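Local structure of KLLA0F12672p (Kluyveromyces lactis, 4M3O) at residues 128-131 with 132-136; 30-33 with 34-38; 49-52 with 53-56; 23-26 with 27-30; 43-46 with 47-50. The protein binds zinc and probably dephosphorylates the RNA polymerase II C-terminal domain, this chain being its N-terminal domain. All coordinates share one frame; numbering follows the deposited sequence.

Contact 1: residues 128-131 with 132-136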
loop_
_atom_site.group_PDB
_atom_site.type_symbol
_atom_site.label_atom_id
_atom_site.label_comp_id
_atom_site.label_asym_id
_atom_site.label_seq_id
_atom_site.Cartn_x
_atom_site.Cartn_y
_atom_site.Cartn_z
ATOM N N SER A 128 1.701 0.772 -11.345
ATOM C CA SER A 128 2.606 0.426 -12.430
ATOM C C SER A 128 3.191 -0.916 -12.129
ATOM O O SER A 128 3.368 -1.274 -10.940
ATOM C CB SER A 128 3.729 1.492 -12.451
ATOM O OG SER A 128 4.783 1.148 -13.303
ATOM N N ASP A 129 3.505 -1.682 -13.175
ATOM C CA ASP A 129 4.330 -2.895 -13.009
ATOM C C ASP A 129 5.829 -2.676 -13.170
ATOM O O ASP A 129 6.597 -3.625 -13.023
ATOM C CB ASP A 129 3.899 -3.995 -13.971
ATOM C CG ASP A 129 2.665 -4.694 -13.500
ATOM O OD1 ASP A 129 1.928 -5.241 -14.354
ATOM O OD2 ASP A 129 2.426 -4.641 -12.261
ATOM N N GLU A 130 6.246 -1.455 -13.479
ATOM C CA GLU A 130 7.677 -1.060 -13.424
ATOM C C GLU A 130 8.300 -1.354 -12.051
ATOM O O GLU A 130 7.774 -0.974 -10.985
ATOM C CB GLU A 130 7.864 0.410 -13.777
ATOM C CG GLU A 130 9.317 0.874 -13.799
ATOM C CD GLU A 130 9.513 2.215 -14.493
ATOM O OE1 GLU A 130 8.518 2.825 -14.955
ATOM O OE2 GLU A 130 10.677 2.667 -14.580
ATOM N N ALA A 131 9.434 -2.040 -12.100
ATOM C CA ALA A 131 10.087 -2.491 -10.919
ATOM C C ALA A 131 10.481 -1.239 -10.189
ATOM O O ALA A 131 10.820 -0.215 -10.821
ATOM C CB ALA A 131 11.308 -3.330 -11.283
ATOM N N LEU A 132 10.396 -1.308 -8.869
ATOM C CA LEU A 132 10.805 -0.206 -8.011
ATOM C C LEU A 132 12.193 0.262 -8.304
ATOM O O LEU A 132 12.479 1.478 -8.295
ATOM C CB LEU A 132 10.772 -0.614 -6.556
ATOM C CG LEU A 132 9.641 -0.055 -5.762
ATOM C CD1 LEU A 132 8.430 -0.923 -6.105
ATOM C CD2 LEU A 132 9.979 -0.038 -4.263
ATOM N N PHE A 133 13.067 -0.703 -8.544
ATOM C CA PHE A 133 14.479 -0.438 -8.779
ATOM C C PHE A 133 14.595 0.414 -10.059
ATOM O O PHE A 133 15.498 1.228 -10.127
ATOM C CB PHE A 133 15.276 -1.765 -8.858
ATOM C CG PHE A 133 16.732 -1.581 -9.169
ATOM C CD1 PHE A 133 17.593 -1.041 -8.220
ATOM C CD2 PHE A 133 17.245 -1.963 -10.411
ATOM C CE1 PHE A 133 18.943 -0.832 -8.500
ATOM C CE2 PHE A 133 18.601 -1.775 -10.698
ATOM C CZ PHE A 133 19.451 -1.222 -9.738
ATOM N N ALA A 134 13.648 0.290 -11.013
ATOM C CA ALA A 134 13.684 1.073 -12.286
ATOM C C ALA A 134 12.996 2.432 -12.194
ATOM O O ALA A 134 12.925 3.188 -13.179
ATOM C CB ALA A 134 13.103 0.266 -13.447
ATOM N N ARG A 135 12.547 2.804 -11.000
ATOM C CA ARG A 135 11.850 4.076 -10.833
ATOM C C ARG A 135 12.871 5.150 -10.390
ATOM O O ARG A 135 13.122 5.342 -9.194
ATOM C CB ARG A 135 10.690 3.923 -9.838
ATOM C CG ARG A 135 9.558 3.058 -10.362
ATOM C CD ARG A 135 8.486 2.847 -9.298
ATOM N NE ARG A 135 7.573 1.777 -9.672
ATOM C CZ ARG A 135 6.321 1.612 -9.237
ATOM N NH1 ARG A 135 5.744 2.390 -8.327
ATOM N NH2 ARG A 135 5.659 0.560 -9.651
ATOM N N VAL A 136 13.464 5.833 -11.359
ATOM C CA VAL A 136 14.639 6.676 -11.054
ATOM C C VAL A 136 14.276 7.777 -10.064
ATOM O O VAL A 136 13.336 8.552 -10.266
ATOM C CB VAL A 136 15.320 7.297 -12.304
ATOM C CG1 VAL A 136 15.387 6.275 -13.461
ATOM C CG2 VAL A 136 14.630 8.592 -12.725
HETATM O O HOH W 1 2.891 2.169 -9.134
#

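Contact 2: residues 30-33 with 34-38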
loop_
_atom_site.group_PDB
_atom_site.type_symbol
_atom_site.label_atom_id
_atom_site.label_comp_id
_atom_site.label_asym_id
_atom_site.label_seq_id
_atom_site.Cartn_x
_atom_site.Cartn_y
_atom_site.Cartn_z
ATOM N N ILE A 30 13.370 -0.803 1.541
ATOM C CA ILE A 30 12.277 0.211 1.525
ATOM C C ILE A 30 10.892 -0.467 1.444
ATOM O O ILE A 30 10.012 -0.238 2.295
ATOM C CB ILE A 30 12.457 1.235 0.341
ATOM C CG1 ILE A 30 13.691 2.141 0.598
ATOM C CG2 ILE A 30 11.226 2.110 0.144
ATOM C CD1 ILE A 30 14.138 2.974 -0.613
ATOM N N SER A 31 10.741 -1.355 0.471
ATOM C CA SER A 31 9.449 -2.056 0.290
ATOM C C SER A 31 9.122 -2.818 1.537
ATOM O O SER A 31 8.036 -2.703 2.001
ATOM C CB SER A 31 9.492 -3.060 -0.848
ATOM O OG SER A 31 10.174 -2.453 -1.877
ATOM N N ILE A 32 10.092 -3.524 2.131
ATOM C CA ILE A 32 9.792 -4.304 3.329
ATOM C C ILE A 32 9.373 -3.426 4.483
ATOM O O ILE A 32 8.454 -3.764 5.233
ATOM C CB ILE A 32 10.978 -5.168 3.768
ATOM C CG1 ILE A 32 11.063 -6.402 2.870
ATOM C CG2 ILE A 32 10.883 -5.600 5.240
ATOM C CD1 ILE A 32 12.343 -7.189 3.102
ATOM N N ASN A 33 10.046 -2.302 4.662
ATOM C CA ASN A 33 9.734 -1.447 5.800
ATOM C C ASN A 33 8.377 -0.771 5.560
ATOM O O ASN A 33 7.578 -0.605 6.470
ATOM C CB ASN A 33 10.841 -0.412 6.062
ATOM C CG ASN A 33 12.106 -1.051 6.638
ATOM O OD1 ASN A 33 13.212 -0.555 6.419
ATOM N ND2 ASN A 33 11.950 -2.174 7.336
ATOM N N LEU A 34 8.110 -0.428 4.313
ATOM C CA LEU A 34 6.814 0.196 3.989
ATOM C C LEU A 34 5.630 -0.793 4.217
ATOM O O LEU A 34 4.669 -0.497 4.908
ATOM C CB LEU A 34 6.845 0.748 2.555
ATOM C CG LEU A 34 5.523 1.352 2.075
ATOM C CD1 LEU A 34 5.143 2.548 2.938
ATOM C CD2 LEU A 34 5.598 1.787 0.632
ATOM N N ILE A 35 5.739 -1.979 3.678
ATOM C CA ILE A 35 4.727 -3.013 3.893
ATOM C C ILE A 35 4.503 -3.312 5.367
ATOM O O ILE A 35 3.352 -3.324 5.850
ATOM C CB ILE A 35 5.067 -4.271 3.052
ATOM C CG1 ILE A 35 4.722 -3.979 1.575
ATOM C CG2 ILE A 35 4.290 -5.465 3.547
ATOM C CD1 ILE A 35 5.622 -4.639 0.548
ATOM N N ASP A 36 5.584 -3.469 6.103
ATOM C CA ASP A 36 5.508 -3.633 7.556
ATOM C C ASP A 36 4.727 -2.504 8.241
ATOM O O ASP A 36 3.921 -2.761 9.163
ATOM C CB ASP A 36 6.915 -3.685 8.169
ATOM C CG ASP A 36 7.395 -5.113 8.460
ATOM O OD1 ASP A 36 8.521 -5.460 8.026
ATOM O OD2 ASP A 36 6.672 -5.881 9.155
ATOM N N LEU A 37 4.991 -1.257 7.832
ATOM C CA LEU A 37 4.291 -0.113 8.408
ATOM C C LEU A 37 2.825 -0.202 8.062
ATOM O O LEU A 37 1.957 0.073 8.906
ATOM C CB LEU A 37 4.837 1.210 7.855
ATOM C CG LEU A 37 4.237 2.451 8.537
ATOM C CD1 LEU A 37 4.520 2.424 10.039
ATOM C CD2 LEU A 37 4.807 3.723 7.911
ATOM N N LEU A 38 2.520 -0.640 6.838
ATOM C CA LEU A 38 1.084 -0.632 6.426
ATOM C C LEU A 38 0.267 -1.843 6.895
ATOM O O LEU A 38 -0.916 -1.948 6.599
ATOM C CB LEU A 38 0.984 -0.474 4.908
ATOM C CG LEU A 38 1.647 0.831 4.410
ATOM C CD1 LEU A 38 1.651 0.954 2.911
ATOM C CD2 LEU A 38 0.984 2.030 5.062
HETATM O O HOH W 2 10.112 -2.733 9.006
#

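Contact 3: residues 49-52 with 53-56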
loop_
_atom_site.group_PDB
_atom_site.type_symbol
_atom_site.label_atom_id
_atom_site.label_comp_id
_atom_site.label_asym_id
_atom_site.label_seq_id
_atom_site.Cartn_x
_atom_site.Cartn_y
_atom_site.Cartn_z
ATOM N N MET A 49 -2.311 7.868 0.601
ATOM C CA MET A 49 -2.669 6.772 -0.281
ATOM C C MET A 49 -2.148 7.054 -1.687
ATOM O O MET A 49 -1.512 6.180 -2.345
ATOM C CB MET A 49 -4.178 6.660 -0.172
ATOM C CG MET A 49 -4.806 5.380 -0.517
ATOM S SD MET A 49 -4.161 3.899 0.283
ATOM C CE MET A 49 -4.996 2.895 -0.928
ATOM N N LYS A 50 -2.262 8.302 -2.131
ATOM C CA LYS A 50 -1.729 8.677 -3.457
ATOM C C LYS A 50 -0.197 8.719 -3.462
ATOM O O LYS A 50 0.425 8.352 -4.457
ATOM C CB LYS A 50 -2.218 10.008 -3.920
ATOM C CG LYS A 50 -3.724 10.124 -4.116
ATOM C CD LYS A 50 -4.144 11.622 -4.043
ATOM C CE LYS A 50 -5.657 11.789 -4.149
ATOM N NZ LYS A 50 -6.119 11.809 -5.567
ATOM N N TYR A 51 0.386 9.126 -2.344
ATOM C CA TYR A 51 1.851 9.125 -2.211
ATOM C C TYR A 51 2.452 7.687 -2.260
ATOM O O TYR A 51 3.455 7.455 -2.896
ATOM C CB TYR A 51 2.217 9.823 -0.891
ATOM C CG TYR A 51 3.654 9.766 -0.510
ATOM C CD1 TYR A 51 4.598 10.538 -1.176
ATOM C CD2 TYR A 51 4.085 8.930 0.521
ATOM C CE1 TYR A 51 5.956 10.478 -0.837
ATOM C CE2 TYR A 51 5.428 8.887 0.903
ATOM C CZ TYR A 51 6.359 9.662 0.220
ATOM O OH TYR A 51 7.681 9.551 0.589
ATOM N N ILE A 52 1.828 6.752 -1.548
ATOM C CA ILE A 52 2.231 5.309 -1.494
ATOM C C ILE A 52 2.511 4.663 -2.832
ATOM O O ILE A 52 3.359 3.797 -2.943
ATOM C CB ILE A 52 1.092 4.481 -0.839
ATOM C CG1 ILE A 52 0.900 4.905 0.571
ATOM C CG2 ILE A 52 1.419 3.023 -0.741
ATOM C CD1 ILE A 52 2.197 5.215 1.214
ATOM N N SER A 53 1.683 5.023 -3.811
ATOM C CA SER A 53 1.608 4.332 -5.064
ATOM C C SER A 53 2.947 4.316 -5.714
ATOM O O SER A 53 3.262 3.369 -6.426
ATOM C CB SER A 53 0.513 4.939 -5.984
ATOM O OG SER A 53 0.804 6.325 -6.279
ATOM N N ARG A 54 3.741 5.387 -5.530
ATOM C CA ARG A 54 5.073 5.399 -6.132
ATOM C C ARG A 54 5.965 4.255 -5.640
ATOM O O ARG A 54 6.865 3.810 -6.348
ATOM C CB ARG A 54 5.774 6.721 -5.853
ATOM C CG ARG A 54 6.351 6.847 -4.447
ATOM C CD ARG A 54 6.864 8.302 -4.272
ATOM N NE ARG A 54 5.742 9.233 -4.448
ATOM C CZ ARG A 54 5.830 10.564 -4.441
ATOM N NH1 ARG A 54 6.951 11.200 -4.150
ATOM N NH2 ARG A 54 4.730 11.257 -4.615
ATOM N N PHE A 55 5.697 3.733 -4.451
ATOM C CA PHE A 55 6.506 2.642 -3.953
ATOM C C PHE A 55 5.887 1.239 -4.187
ATOM O O PHE A 55 6.378 0.314 -3.624
ATOM C CB PHE A 55 6.739 2.822 -2.461
ATOM C CG PHE A 55 7.439 4.110 -2.125
ATOM C CD1 PHE A 55 6.799 5.106 -1.394
ATOM C CD2 PHE A 55 8.692 4.376 -2.665
ATOM C CE1 PHE A 55 7.441 6.306 -1.141
ATOM C CE2 PHE A 55 9.358 5.553 -2.401
ATOM C CZ PHE A 55 8.735 6.523 -1.651
ATOM N N LEU A 56 4.775 1.117 -4.902
ATOM C CA LEU A 56 4.095 -0.169 -5.021
ATOM C C LEU A 56 3.938 -0.593 -6.461
ATOM O O LEU A 56 3.552 0.215 -7.312
ATOM C CB LEU A 56 2.732 -0.123 -4.367
ATOM C CG LEU A 56 2.740 0.047 -2.840
ATOM C CD1 LEU A 56 1.288 0.242 -2.457
ATOM C CD2 LEU A 56 3.299 -1.102 -2.089
HETATM O O HOH W 3 2.733 9.228 -5.810
#

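Contact 4: residues 23-26 with 27-30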
loop_
_atom_site.group_PDB
_atom_site.type_symbol
_atom_site.label_atom_id
_atom_site.label_comp_id
_atom_site.label_asym_id
_atom_site.label_seq_id
_atom_site.Cartn_x
_atom_site.Cartn_y
_atom_site.Cartn_z
ATOM N N THR A 23 21.048 0.782 -4.226
ATOM C CA THR A 23 21.274 -0.608 -4.599
ATOM C C THR A 23 19.920 -1.351 -4.570
ATOM O O THR A 23 18.913 -0.881 -3.973
ATOM C CB THR A 23 22.215 -1.337 -3.622
ATOM O OG1 THR A 23 21.597 -1.437 -2.339
ATOM C CG2 THR A 23 23.622 -0.616 -3.444
ATOM N N ILE A 24 19.938 -2.525 -5.159
ATOM C CA ILE A 24 18.832 -3.464 -5.134
ATOM C C ILE A 24 18.459 -3.835 -3.723
ATOM O O ILE A 24 17.272 -3.896 -3.394
ATOM C CB ILE A 24 19.117 -4.733 -6.003
ATOM C CG1 ILE A 24 19.418 -4.329 -7.477
ATOM C CG2 ILE A 24 17.858 -5.617 -6.043
ATOM C CD1 ILE A 24 20.438 -5.179 -8.252
ATOM N N ARG A 25 19.430 -4.001 -2.839
ATOM C CA ARG A 25 19.095 -4.339 -1.440
ATOM C C ARG A 25 18.409 -3.227 -0.705
ATOM O O ARG A 25 17.618 -3.496 0.188
ATOM C CB ARG A 25 20.315 -4.714 -0.591
ATOM C CG ARG A 25 20.900 -6.055 -0.934
ATOM C CD ARG A 25 20.051 -7.190 -0.366
ATOM N NE ARG A 25 19.906 -8.303 -1.283
ATOM C CZ ARG A 25 20.863 -9.136 -1.620
ATOM N NH1 ARG A 25 22.109 -9.031 -1.110
ATOM N NH2 ARG A 25 20.580 -10.117 -2.435
ATOM N N GLU A 26 18.799 -1.977 -0.994
ATOM C CA GLU A 26 18.245 -0.825 -0.305
ATOM C C GLU A 26 16.803 -0.637 -0.795
ATOM O O GLU A 26 15.974 -0.329 -0.025
ATOM C CB GLU A 26 19.081 0.409 -0.570
ATOM C CG GLU A 26 20.441 0.390 0.139
ATOM C CD GLU A 26 21.425 1.430 -0.392
ATOM O OE1 GLU A 26 22.217 1.936 0.425
ATOM O OE2 GLU A 26 21.422 1.733 -1.618
ATOM N N VAL A 27 16.552 -0.830 -2.074
ATOM C CA VAL A 27 15.190 -0.795 -2.644
ATOM C C VAL A 27 14.300 -1.856 -1.981
ATOM O O VAL A 27 13.171 -1.586 -1.553
ATOM C CB VAL A 27 15.204 -1.028 -4.157
ATOM C CG1 VAL A 27 13.794 -1.259 -4.659
ATOM C CG2 VAL A 27 15.786 0.171 -4.899
ATOM N N GLU A 28 14.817 -3.079 -1.879
ATOM C CA GLU A 28 14.062 -4.132 -1.176
ATOM C C GLU A 28 13.791 -3.754 0.290
ATOM O O GLU A 28 12.762 -4.131 0.858
ATOM C CB GLU A 28 14.826 -5.466 -1.233
ATOM C CG GLU A 28 14.940 -6.033 -2.644
ATOM C CD GLU A 28 15.918 -7.243 -2.744
ATOM O OE1 GLU A 28 16.659 -7.544 -1.762
ATOM O OE2 GLU A 28 15.958 -7.900 -3.832
ATOM N N THR A 29 14.758 -3.099 0.928
ATOM C CA THR A 29 14.620 -2.763 2.358
ATOM C C THR A 29 13.466 -1.724 2.489
ATOM O O THR A 29 12.689 -1.755 3.441
ATOM C CB THR A 29 15.948 -2.222 2.954
ATOM O OG1 THR A 29 17.002 -3.176 2.755
ATOM C CG2 THR A 29 15.857 -1.871 4.492
ATOM N N ILE A 30 13.370 -0.803 1.541
ATOM C CA ILE A 30 12.277 0.211 1.525
ATOM C C ILE A 30 10.892 -0.467 1.444
ATOM O O ILE A 30 10.012 -0.238 2.295
ATOM C CB ILE A 30 12.457 1.235 0.341
ATOM C CG1 ILE A 30 13.691 2.141 0.598
ATOM C CG2 ILE A 30 11.226 2.110 0.144
ATOM C CD1 ILE A 30 14.138 2.974 -0.613
#

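Contact 5: residues 43-46 with 47-50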
loop_
_atom_site.group_PDB
_atom_site.type_symbol
_atom_site.label_atom_id
_atom_site.label_comp_id
_atom_site.label_asym_id
_atom_site.label_seq_id
_atom_site.Cartn_x
_atom_site.Cartn_y
_atom_site.Cartn_z
ATOM N N VAL A 43 -3.694 3.640 6.586
ATOM C CA VAL A 43 -3.310 4.882 5.920
ATOM C C VAL A 43 -4.312 5.971 6.274
ATOM O O VAL A 43 -5.506 5.775 6.223
ATOM C CB VAL A 43 -3.283 4.720 4.397
ATOM C CG1 VAL A 43 -3.213 6.085 3.717
ATOM C CG2 VAL A 43 -2.125 3.792 4.007
ATOM N N LYS A 44 -3.835 7.139 6.651
ATOM C CA LYS A 44 -4.752 8.035 7.278
ATOM C C LYS A 44 -5.669 8.701 6.283
ATOM O O LYS A 44 -6.822 8.883 6.566
ATOM C CB LYS A 44 -4.014 8.990 8.174
ATOM C CG LYS A 44 -3.487 10.240 7.531
ATOM C CD LYS A 44 -3.157 11.249 8.625
ATOM C CE LYS A 44 -4.310 11.412 9.611
ATOM N NZ LYS A 44 -5.576 11.737 8.889
ATOM N N ASP A 45 -5.205 9.025 5.098
ATOM C CA ASP A 45 -5.980 9.856 4.231
ATOM C C ASP A 45 -5.615 9.645 2.774
ATOM O O ASP A 45 -4.655 8.935 2.425
ATOM C CB ASP A 45 -5.692 11.362 4.591
ATOM C CG ASP A 45 -4.166 11.697 4.584
ATOM O OD1 ASP A 45 -3.718 12.723 5.190
ATOM O OD2 ASP A 45 -3.383 10.891 4.015
ATOM N N ALA A 46 -6.387 10.296 1.915
ATOM C CA ALA A 46 -6.206 10.230 0.478
ATOM C C ALA A 46 -4.809 10.620 0.021
ATOM O O ALA A 46 -4.243 9.990 -0.917
ATOM C CB ALA A 46 -7.255 11.095 -0.213
ATOM N N ARG A 47 -4.246 11.641 0.649
ATOM C CA ARG A 47 -3.008 12.200 0.113
ATOM C C ARG A 47 -1.875 11.200 0.352
ATOM O O ARG A 47 -0.947 11.070 -0.468
ATOM C CB ARG A 47 -2.710 13.617 0.686
ATOM C CG ARG A 47 -2.252 13.676 2.131
ATOM C CD ARG A 47 -2.029 15.116 2.619
ATOM N NE ARG A 47 -0.649 15.584 2.486
ATOM C CZ ARG A 47 0.350 15.314 3.335
ATOM N NH1 ARG A 47 0.186 14.528 4.418
ATOM N NH2 ARG A 47 1.553 15.808 3.087
ATOM N N THR A 48 -1.953 10.487 1.472
ATOM C CA THR A 48 -0.968 9.506 1.800
ATOM C C THR A 48 -1.082 8.255 0.850
ATOM O O THR A 48 -0.114 7.722 0.324
ATOM C CB THR A 48 -1.061 9.136 3.297
ATOM O OG1 THR A 48 -0.956 10.313 4.126
ATOM C CG2 THR A 48 0.081 8.154 3.653
ATOM N N MET A 49 -2.311 7.868 0.601
ATOM C CA MET A 49 -2.669 6.772 -0.281
ATOM C C MET A 49 -2.148 7.054 -1.687
ATOM O O MET A 49 -1.512 6.180 -2.345
ATOM C CB MET A 49 -4.178 6.660 -0.172
ATOM C CG MET A 49 -4.806 5.380 -0.517
ATOM S SD MET A 49 -4.161 3.899 0.283
ATOM C CE MET A 49 -4.996 2.895 -0.928
ATOM N N LYS A 50 -2.262 8.302 -2.131
ATOM C CA LYS A 50 -1.729 8.677 -3.457
ATOM C C LYS A 50 -0.197 8.719 -3.462
ATOM O O LYS A 50 0.425 8.352 -4.457
ATOM C CB LYS A 50 -2.218 10.008 -3.920
ATOM C CG LYS A 50 -3.724 10.124 -4.116
ATOM C CD LYS A 50 -4.144 11.622 -4.043
ATOM C CE LYS A 50 -5.657 11.789 -4.149
ATOM N NZ LYS A 50 -6.119 11.809 -5.567
#

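Contact 1: residues 128-131 with 132-136
Arg135 turns back on the chain before it and grips the backbone carbonyl of Glu130 side-on with two nitrogens. Arg135 NH2 donates to Glu130 O at 2.9 Å and Arg135 NE to the same oxygen at 3.1 Å. The oxygen lies 12° from the guanidinium plane, so an edge of the group faces it; NH2 comes in within the carbonyl plane, NE from above it, 46° out. With CG anti to the carbonyl carbon (chi1 -68°) and the chain extended from there to NE, the group is carried back as far as Glu130.

Other polar links are a backbone bond, a side-chain ST turn and a water. Ala134 N donates to Ala131 O at 2.9 Å, and Ser128 OG accepts from Glu130 N at 3.0 Å, the ST turn. A water accepts from Ser128 N at 2.9 Å and from Arg135 NH1 at 3.0 Å, bridging the start of the loop to the guanidinium.

Apolar contact is thin: Glu130 CG rests 3.9 Å from Ala134 CB. Leu132 and Phe133 instead pack on helix 24-40, anchoring this loop after helix 114-125.

Arg135 also donates through NH1 to Arg54 O and through NH2 to Leu56 O. A leucine at this position would probably leave these carbonyls and that of Glu130 without their donor and cut the tie to residues 54-56 in the loop after helix 46-52. Arg135, a buried residue, thus directs its charge at backbone oxygens, whose dipoles are likely to stabilise it; the nearer carboxylate oxygen of Glu130 does not touch its NE.

Contact 2: residues 30-33 with 34-38
Leu34 meets the preceding turn through its backbone: Leu34 N donates to Ile30 O at 2.8 Å, nearly along the C=O axis. Its CB rests 3.3 Å from the same Ile30 O. With CG anti to the backbone N (chi1 177°), the side chain leads away from residues 30-33 and packs on Phe55.

Ile35 follows with the straightest of these bonds, Ile35 N to Ser31 O, at an N-H...O angle of 176°. Its branched side chain lies alongside the same carbonyl, Ile35 CD1 coming within 3.4 Å of Ser31 O. Ser31 OG is hydrogen-bonded to Val27 O, one turn back, and its side chain touches Leu132.

These i to i+4 bonds mark the middle of helix 24-40, which is amphipathic here: Ile30 and Leu34 are buried, whereas Ile32 and Asp36 are on the solvent side. The buried face looks partly onto helix 5-13, where Ile30 touches Val12 and Leu13.

Asp36 belongs to the outer face. Its N donates to Ile32 O, while its side chain runs beside that of Ile32, both pointing the same way, with Asp36 OD1 3.7 Å from Ile32 CG2. The same carboxylate oxygen has a weak bond from a water, Asp36 OD1 to water oxygen 3.3 Å, and that water also sits next to Asn33 ND2, at a separation too short to be trusted.

Leu37 N donates to Asn33 O at 3.0 Å, the donor tilted 27° from the carbonyl plane. Leu37 CB lies 3.6 Å from Asn33 O, and the rest of the side chain turns away to touch Glu7 and Ile8 of helix 5-13.

Contact 3: residues 49-52 with 53-56
Near the C-terminal end of helix 46-52, on the way to helix 58-70, Tyr51 receives both Arg54 and Phe55. The Arg54 guanidinium presents one face to the phenol ring: Tyr51 CD1 stands 3.4 Å above the plane of the Arg54 group, over its centre. The planes are 49° apart, so this is no parallel stack. Arg54 CG lies between the backbone N and the carbonyl carbon (chi1 78°), which puts it over a face of the Phe55 ring; the bend at chi3 then carries the guanidinium to Tyr51.

Phe55 turns its edge to the face of Tyr51 in an offset edge-to-face pair, with ring centroids 5.6 Å apart and planes at 79°. Phe55 CE1 is 3.7 Å from Tyr51 OH, which lies near the Phe55 ring plane. Elsewhere in the turn, Ile52 and Leu56 run side by side, Ile52 CG2 and Leu56 CD1 pressed to 3.3 Å, tighter than usual van der Waals contact.

Ser53 OG donates to Lys50 O at 2.8 Å, and Phe55 N donates to Ile52 O at 2.8 Å. A water donates to Lys50 O and accepts from Arg54 NH2 at 3.1 Å.

An alanine in place of Arg54 is likely to leave Tyr51 CD1 and CE1 without the guanidinium against them and this water without its donor from NH2. Backbone bonds of the i to i+3 kind thus take over here: Lys50 O takes a hydroxyl and a water, while Tyr51 O has weak bonds from Arg54 N and NE, beside a buried aromatic pair that packs on Leu13 of helix 5-13.

Contact 4: residues 23-26 with 27-30
Arg25 and Glu28 lie side by side and point the same way on the first turns of helix 24-40, whose start is a capping box made by Thr23 and Glu26. Their guanidinium and carboxylate planes are 37° apart. Glu28 OE1 meets the guanidinium at its edge, in plane, and Arg25 NE reaches it at 3.4 Å: a salt bridge, though the hydrogen bond in it is weak. Arg25 is exposed and touches a crystal neighbour, so its bent chain may partly reflect packing in the crystal. The other carboxylate oxygen, Glu28 OE2, rests 3.7 Å from Ile24 CG2, the Ile24 and Glu28 side chains crossing at a slant.

The cap itself is made by Thr23 and Glu26. Thr23 OG1 accepts from Glu26 N at 3.2 Å, and in return Thr23 N donates to Glu26 OE2 at 2.8 Å, nearly straight at 171° and on the anti side of the carboxylate. The reciprocal pair fixes Glu26 against the N-cap, where the helix dipole would probably suit its negative charge.

Val27 lies along the start of the helix with CG2 3.4 Å from Thr23 O, the carbonyl to which Val27 N also donates. Its other contacts lead to Leu132, as those of Ile24 lead to Phe133, so the loop at 128-136 covers this side.

Thr29 has OG1 anti to its carbonyl carbon (chi1 -56°), which brings the hydroxyl back to the previous turn. Arg25 O therefore takes two donors from opposite faces of its plane: Thr29 N at 3.0 Å and, more closely, Thr29 OG1 at 2.7 Å.

Contact 5: residues 43-46 with 47-50
Asp45 and Thr48 meet through two complementary torsions: Asp45 CG stands between its backbone N and carbonyl carbon (chi1 53°), swinging the carboxylate over the first turn of helix 46-52, and Thr48 holds OG1 anti to its carbonyl carbon (chi1 -55°). The side chains cross at about a right angle. Asp45 OD2 accepts from Thr48 N at 2.9 Å, the donor coming from above the carboxylate plane, 39° out. It also accepts from Thr48 OG1 at 2.5 Å, a length so short that its exact value is doubtful. Asp45 is thus the N-cap, and its own carbonyl continues the pattern, Met49 N donating to Asp45 O at 3.2 Å.

Beneath the cap, Val43 CG1 packs 3.8 Å from Thr48 CB and 4.0 Å from Met49 CB, tying the end of strand 42-43 to the helix. Arg47 CG lies 3.5 Å from Asp45 OD1, but the guanidinium goes elsewhere, forming a salt bridge with Glu6. On the following turn Lys50 CG leans on Ala46 O at 3.2 Å.

The carboxylate at the helix start would probably interact favourably with the positive end of the helix dipole, and its contact with the hydroxyl, whatever the true length, may help to orient the Thr48 side chain.

Overall arrangement
Contact 3 is the buried member; contacts 2 and 5 are partly buried, and contacts 1 and 4 lie at the surface, their centres about 15 and 17 Å from that of the chain. Contacts 4 and 2 follow one another on helix 24-40 and share Ile30, passing from capping and salt-bridge chemistry to amphipathic packing. Contacts 5 and 3 follow one another through helix 46-52, sharing Met49 and Lys50, from an aspartate cap to an edge-to-face aromatic pair and a guanidinium. Contact 1 joins the two helices: Leu132 and Phe133 pack on contact 4, Leu132 touches Ser31 of contact 2, and Arg135 bonds to carbonyls of contact 3. Contacts 3 and 5 lie nearest the zinc site, the side chain of Met49 being about 11 Å from the zinc ion.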